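Local coordinates for protein PTS system, cellobiose-specific IIA component (Bacillus anthracis, PDB 3K1S) that probably relays a phosphoryl group, as the IIA component of a phosphotransferase system that takes up and phosphorylates cellobiose, at residues Leu15-Ala29 with Ala44-Phe58. Residues are numbered along the deposited sequence; the frame is centred on the assembly and turned at random.
Sequences LILNSGNARSFAMEA and AMVKAKEAINEAHHF. With NA (sodium ion), chain K.
The flat ring of F25 lies over K47: K47 CB sits 3.6 Å from the ring centroid, almost on its normal, a CH-pi contact, while A51 CB comes up at the ring edge. The ring helps join two neighbouring antiparallel helices of an all-alpha, spectrin repeat-like bundle, in which the axes of 15-29 and 44-58 approach to 7.8 Å, running at 166°. Lysine suits this place because its aliphatic stem can pave an aromatic face while the extended chain carries the ammonium away from the contact. At the other end the F58 ring has A55 O of its own helix at its edge, and N18 ND2 approaches F58 CE2 at 3.7 Å from an oblique position, amide and ring planes 35° apart. Alanines permit the closeness of the helices: A22 CB meets A51 CB at 3.7 Å, and A29 CB meets A44 CB at 3.5 Å. Knobs enter holes from both sides, F25 among A44, K47, A48 and A51, and A51 in turn among N18, N21, A22 and F25. With CG beside the backbone N (chi1 -67°), the N18 amide is brought toward 44-58; its OD1 meets E54 CB at 3.4 Å, and its ND2 is hydrogen-bonded to Q14 O one turn earlier. Helix 76-108 adds L85, which touches both S19 and A55. The small S19 lets A55 CB approach its OG, and its hydroxyl is satisfied within its own helix: OG donates to L15 O at 2.7 Å, on the opposite face of that carbonyl from S19 N.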
loop_
_atom_site.group_PDB
_atom_site.type_symbol
_atom_site.label_atom_id
_atom_site.label_comp_id
_atom_site.label_asym_id
_atom_site.label_seq_id
_atom_site.Cartn_x
_atom_site.Cartn_y
_atom_site.Cartn_z
ATOM N N LEU A 15 -15.488 5.734 4.357
ATOM C CA LEU A 15 -14.062 5.705 4.038
ATOM C C LEU A 15 -13.785 4.855 2.802
ATOM O O LEU A 15 -12.952 5.209 1.977
ATOM C CB LEU A 15 -13.244 5.179 5.219
ATOM C CG LEU A 15 -12.988 6.109 6.405
ATOM C CD1 LEU A 15 -12.326 5.327 7.525
ATOM C CD2 LEU A 15 -12.138 7.309 6.018
ATOM N N ILE A 16 -14.486 3.733 2.689
ATOM C CA ILE A 16 -14.297 2.796 1.581
ATOM C C ILE A 16 -14.835 3.408 0.286
ATOM O O ILE A 16 -14.182 3.345 -0.762
ATOM C CB ILE A 16 -14.915 1.399 1.903
ATOM C CG1 ILE A 16 -14.158 0.751 3.079
ATOM C CG2 ILE A 16 -14.891 0.471 0.674
ATOM C CD1 ILE A 16 -14.812 -0.503 3.673
ATOM N N LEU A 17 -16.004 4.040 0.368
ATOM C CA LEU A 17 -16.587 4.719 -0.787
ATOM C C LEU A 17 -15.627 5.753 -1.390
ATOM O O LEU A 17 -15.284 5.675 -2.575
ATOM C CB LEU A 17 -17.921 5.380 -0.414
ATOM C CG LEU A 17 -18.697 6.131 -1.503
ATOM C CD1 LEU A 17 -19.135 5.190 -2.612
ATOM C CD2 LEU A 17 -19.903 6.830 -0.897
ATOM N N ASN A 18 -15.202 6.706 -0.562
ATOM C CA ASN A 18 -14.366 7.829 -0.990
ATOM C C ASN A 18 -12.948 7.409 -1.375
ATOM O O ASN A 18 -12.451 7.792 -2.437
ATOM C CB ASN A 18 -14.344 8.923 0.091
ATOM C CG ASN A 18 -15.697 9.595 0.264
ATOM O OD1 ASN A 18 -16.054 10.506 -0.492
ATOM N ND2 ASN A 18 -16.458 9.150 1.264
ATOM N N SER A 19 -12.303 6.626 -0.510
ATOM C CA SER A 19 -10.993 6.035 -0.808
ATOM C C SER A 19 -11.014 5.190 -2.082
ATOM O O SER A 19 -10.086 5.256 -2.886
ATOM C CB SER A 19 -10.508 5.170 0.360
ATOM O OG SER A 19 -10.353 5.942 1.535
ATOM N N GLY A 20 -12.066 4.393 -2.252
ATOM C CA GLY A 20 -12.228 3.560 -3.441
ATOM C C GLY A 20 -12.307 4.411 -4.692
ATOM O O GLY A 20 -11.649 4.121 -5.693
ATOM N N ASN A 21 -13.112 5.469 -4.635
ATOM C CA ASN A 21 -13.205 6.432 -5.732
ATOM C C ASN A 21 -11.884 7.167 -5.982
ATOM O O ASN A 21 -11.534 7.452 -7.130
ATOM C CB ASN A 21 -14.348 7.421 -5.493
ATOM C CG ASN A 21 -15.725 6.769 -5.598
ATOM O OD1 ASN A 21 -15.871 5.678 -6.152
ATOM N ND2 ASN A 21 -16.740 7.448 -5.078
ATOM N N ALA A 22 -11.142 7.453 -4.913
ATOM C CA ALA A 22 -9.798 8.024 -5.048
ATOM C C ALA A 22 -8.888 7.074 -5.825
ATOM O O ALA A 22 -8.265 7.477 -6.805
ATOM C CB ALA A 22 -9.200 8.349 -3.687
ATOM N N ARG A 23 -8.848 5.804 -5.425
ATOM C CA ARG A 23 -8.038 4.835 -6.096
ATOM C C ARG A 23 -8.474 4.681 -7.556
ATOM O O ARG A 23 -7.659 4.662 -8.433
ATOM C CB ARG A 23 -8.125 3.496 -5.375
ATOM C CG ARG A 23 -7.226 2.458 -5.916
ATOM C CD ARG A 23 -7.675 1.054 -5.583
ATOM N NE ARG A 23 -7.138 0.136 -6.570
ATOM C CZ ARG A 23 -7.789 -0.272 -7.653
ATOM N NH1 ARG A 23 -9.031 0.124 -7.873
ATOM N NH2 ARG A 23 -7.203 -1.081 -8.517
ATOM N N SER A 24 -9.766 4.625 -7.786
ATOM C CA SER A 24 -10.311 4.549 -9.141
ATOM C C SER A 24 -9.891 5.729 -10.023
ATOM O O SER A 24 -9.539 5.540 -11.194
ATOM C CB SER A 24 -11.835 4.428 -9.099
ATOM O OG SER A 24 -12.214 3.191 -8.514
ATOM N N PHE A 25 -9.919 6.940 -9.471
ATOM C CA PHE A 25 -9.502 8.123 -10.237
ATOM C C PHE A 25 -8.030 8.032 -10.597
ATOM O O PHE A 25 -7.641 8.307 -11.735
ATOM C CB PHE A 25 -9.793 9.431 -9.483
ATOM C CG PHE A 25 -11.234 9.892 -9.570
ATOM C CD1 PHE A 25 -11.890 9.965 -10.795
ATOM C CD2 PHE A 25 -11.920 10.287 -8.419
ATOM C CE1 PHE A 25 -13.207 10.406 -10.881
ATOM C CE2 PHE A 25 -13.236 10.731 -8.488
ATOM C CZ PHE A 25 -13.886 10.792 -9.725
ATOM N N ALA A 26 -7.212 7.627 -9.631
ATOM C CA ALA A 26 -5.777 7.487 -9.855
ATOM C C ALA A 26 -5.466 6.468 -10.953
ATOM O O ALA A 26 -4.642 6.732 -11.823
ATOM C CB ALA A 26 -5.058 7.135 -8.552
HETATM N N MSE A 27 -6.127 5.314 -10.922
HETATM C CA MSE A 27 -5.900 4.289 -11.948
HETATM C C MSE A 27 -6.435 4.733 -13.318
HETATM O O MSE A 27 -5.811 4.469 -14.348
HETATM C CB MSE A 27 -6.498 2.934 -11.538
HETATM C CG MSE A 27 -5.836 2.287 -10.321
HETATM SE SE MSE A 27 -3.876 2.077 -10.404
HETATM C CE MSE A 27 -3.743 0.949 -12.001
ATOM N N GLU A 28 -7.584 5.407 -13.323
ATOM C CA GLU A 28 -8.137 5.972 -14.555
ATOM C C GLU A 28 -7.140 6.952 -15.173
ATOM O O GLU A 28 -6.913 6.936 -16.386
ATOM C CB GLU A 28 -9.503 6.625 -14.296
ATOM C CG GLU A 28 -10.613 5.587 -13.979
ATOM C CD GLU A 28 -11.747 6.116 -13.093
ATOM O OE1 GLU A 28 -11.768 7.317 -12.738
ATOM O OE2 GLU A 28 -12.628 5.307 -12.740
ATOM N N ALA A 29 -6.524 7.770 -14.323
ATOM C CA ALA A 29 -5.488 8.716 -14.741
ATOM C C ALA A 29 -4.253 8.000 -15.286
ATOM O O ALA A 29 -3.688 8.405 -16.310
ATOM C CB ALA A 29 -5.102 9.632 -13.586
ATOM N N ALA A 44 -7.923 13.779 -13.877
ATOM C CA ALA A 44 -8.316 12.644 -13.037
ATOM C C ALA A 44 -7.515 12.599 -11.730
ATOM O O ALA A 44 -8.031 12.187 -10.693
ATOM C CB ALA A 44 -8.193 11.320 -13.802
HETATM N N MSE A 45 -6.256 13.022 -11.789
HETATM C CA MSE A 45 -5.426 13.147 -10.589
HETATM C C MSE A 45 -5.976 14.199 -9.620
HETATM O O MSE A 45 -5.951 14.007 -8.400
HETATM C CB MSE A 45 -3.968 13.447 -10.956
HETATM C CG MSE A 45 -3.243 12.249 -11.563
HETATM SE SE MSE A 45 -3.136 10.720 -10.324
HETATM C CE MSE A 45 -1.796 11.473 -9.105
ATOM N N VAL A 46 -6.477 15.303 -10.166
ATOM C CA VAL A 46 -7.130 16.334 -9.364
ATOM C C VAL A 46 -8.324 15.736 -8.621
ATOM O O VAL A 46 -8.524 15.997 -7.434
ATOM C CB VAL A 46 -7.588 17.543 -10.227
ATOM C CG1 VAL A 46 -8.555 18.432 -9.449
ATOM C CG2 VAL A 46 -6.383 18.355 -10.709
ATOM N N LYS A 47 -9.109 14.923 -9.322
ATOM C CA LYS A 47 -10.284 14.299 -8.724
ATOM C C LYS A 47 -9.890 13.254 -7.689
ATOM O O LYS A 47 -10.554 13.109 -6.666
ATOM C CB LYS A 47 -11.192 13.702 -9.796
ATOM C CG LYS A 47 -11.947 14.759 -10.585
ATOM C CD LYS A 47 -12.652 14.150 -11.776
ATOM C CE LYS A 47 -13.211 15.228 -12.686
ATOM N NZ LYS A 47 -14.091 14.613 -13.721
ATOM N N ALA A 48 -8.799 12.544 -7.956
ATOM C CA ALA A 48 -8.235 11.621 -6.988
ATOM C C ALA A 48 -7.972 12.363 -5.685
ATOM O O ALA A 48 -8.446 11.953 -4.626
ATOM C CB ALA A 48 -6.958 10.998 -7.523
ATOM N N LYS A 49 -7.240 13.472 -5.782
ATOM C CA LYS A 49 -6.895 14.289 -4.626
ATOM C C LYS A 49 -8.136 14.714 -3.852
ATOM O O LYS A 49 -8.177 14.594 -2.621
ATOM C CB LYS A 49 -6.078 15.518 -5.052
ATOM C CG LYS A 49 -5.707 16.481 -3.915
ATOM C CD LYS A 49 -5.302 15.756 -2.619
ATOM C CE LYS A 49 -3.911 15.137 -2.699
ATOM N NZ LYS A 49 -3.600 14.338 -1.480
ATOM N N GLU A 50 -9.136 15.204 -4.579
ATOM C CA GLU A 50 -10.388 15.650 -3.978
ATOM C C GLU A 50 -11.060 14.533 -3.184
ATOM O O GLU A 50 -11.580 14.766 -2.095
ATOM C CB GLU A 50 -11.338 16.188 -5.051
ATOM C CG GLU A 50 -10.922 17.531 -5.622
ATOM C CD GLU A 50 -10.897 18.616 -4.571
ATOM O OE1 GLU A 50 -11.468 18.396 -3.484
ATOM O OE2 GLU A 50 -10.310 19.690 -4.831
ATOM N N ALA A 51 -11.038 13.319 -3.734
ATOM C CA ALA A 51 -11.666 12.161 -3.097
ATOM C C ALA A 51 -10.940 11.741 -1.813
ATOM O O ALA A 51 -11.578 11.341 -0.839
ATOM C CB ALA A 51 -11.759 10.988 -4.085
ATOM N N ILE A 52 -9.609 11.819 -1.828
ATOM C CA ILE A 52 -8.797 11.621 -0.629
ATOM C C ILE A 52 -9.123 12.682 0.427
ATOM O O ILE A 52 -9.160 12.383 1.623
ATOM C CB ILE A 52 -7.283 11.643 -0.957
ATOM C CG1 ILE A 52 -6.865 10.324 -1.613
ATOM C CG2 ILE A 52 -6.449 11.906 0.309
ATOM C CD1 ILE A 52 -5.602 10.424 -2.451
ATOM N N ASN A 53 -9.356 13.919 -0.012
ATOM C CA ASN A 53 -9.757 14.975 0.917
ATOM C C ASN A 53 -11.052 14.606 1.645
ATOM O O ASN A 53 -11.141 14.745 2.865
ATOM C CB ASN A 53 -9.907 16.323 0.208
ATOM C CG ASN A 53 -8.566 16.967 -0.140
ATOM O OD1 ASN A 53 -7.501 16.500 0.264
ATOM N ND2 ASN A 53 -8.622 18.055 -0.895
ATOM N N GLU A 54 -12.044 14.123 0.896
ATOM C CA GLU A 54 -13.331 13.723 1.473
ATOM C C GLU A 54 -13.180 12.561 2.455
ATOM O O GLU A 54 -13.816 12.542 3.514
ATOM C CB GLU A 54 -14.320 13.348 0.370
ATOM C CG GLU A 54 -14.694 14.494 -0.544
ATOM C CD GLU A 54 -15.656 15.467 0.107
ATOM O OE1 GLU A 54 -16.530 15.022 0.894
ATOM O OE2 GLU A 54 -15.542 16.678 -0.176
ATOM N N ALA A 55 -12.342 11.591 2.098
ATOM C CA ALA A 55 -12.049 10.477 2.990
ATOM C C ALA A 55 -11.325 10.986 4.240
ATOM O O ALA A 55 -11.581 10.520 5.354
ATOM C CB ALA A 55 -11.212 9.429 2.276
ATOM N N HIS A 56 -10.428 11.949 4.042
ATOM C CA HIS A 56 -9.623 12.489 5.129
ATOM C C HIS A 56 -10.504 13.121 6.209
ATOM O O HIS A 56 -10.224 12.985 7.400
ATOM C CB HIS A 56 -8.589 13.486 4.589
ATOM C CG HIS A 56 -7.573 13.918 5.600
ATOM N ND1 HIS A 56 -7.419 15.235 5.985
ATOM C CD2 HIS A 56 -6.660 13.209 6.306
ATOM C CE1 HIS A 56 -6.454 15.318 6.884
ATOM N NE2 HIS A 56 -5.976 14.104 7.095
ATOM N N HIS A 57 -11.578 13.788 5.793
ATOM C CA HIS A 57 -12.522 14.370 6.744
ATOM C C HIS A 57 -12.991 13.375 7.810
ATOM O O HIS A 57 -13.077 13.738 8.986
ATOM C CB HIS A 57 -13.719 15.002 6.030
ATOM C CG HIS A 57 -13.363 16.196 5.195
ATOM N ND1 HIS A 57 -12.622 17.252 5.681
ATOM C CD2 HIS A 57 -13.657 16.503 3.909
ATOM C CE1 HIS A 57 -12.470 18.156 4.729
ATOM N NE2 HIS A 57 -13.087 17.725 3.644
ATOM N N PHE A 58 -13.298 12.139 7.401
ATOM C CA PHE A 58 -13.719 11.083 8.334
ATOM C C PHE A 58 -12.560 10.622 9.215
ATOM O O PHE A 58 -12.746 10.317 10.396
ATOM C CB PHE A 58 -14.303 9.871 7.590
ATOM C CG PHE A 58 -15.503 10.193 6.750
ATOM C CD1 PHE A 58 -16.767 10.284 7.324
ATOM C CD2 PHE A 58 -15.372 10.392 5.379
ATOM C CE1 PHE A 58 -17.889 10.591 6.545
ATOM C CE2 PHE A 58 -16.481 10.701 4.595
ATOM C CZ PHE A 58 -17.744 10.802 5.181
HETATM NA NA NA K . -11.558 18.705 -1.604
#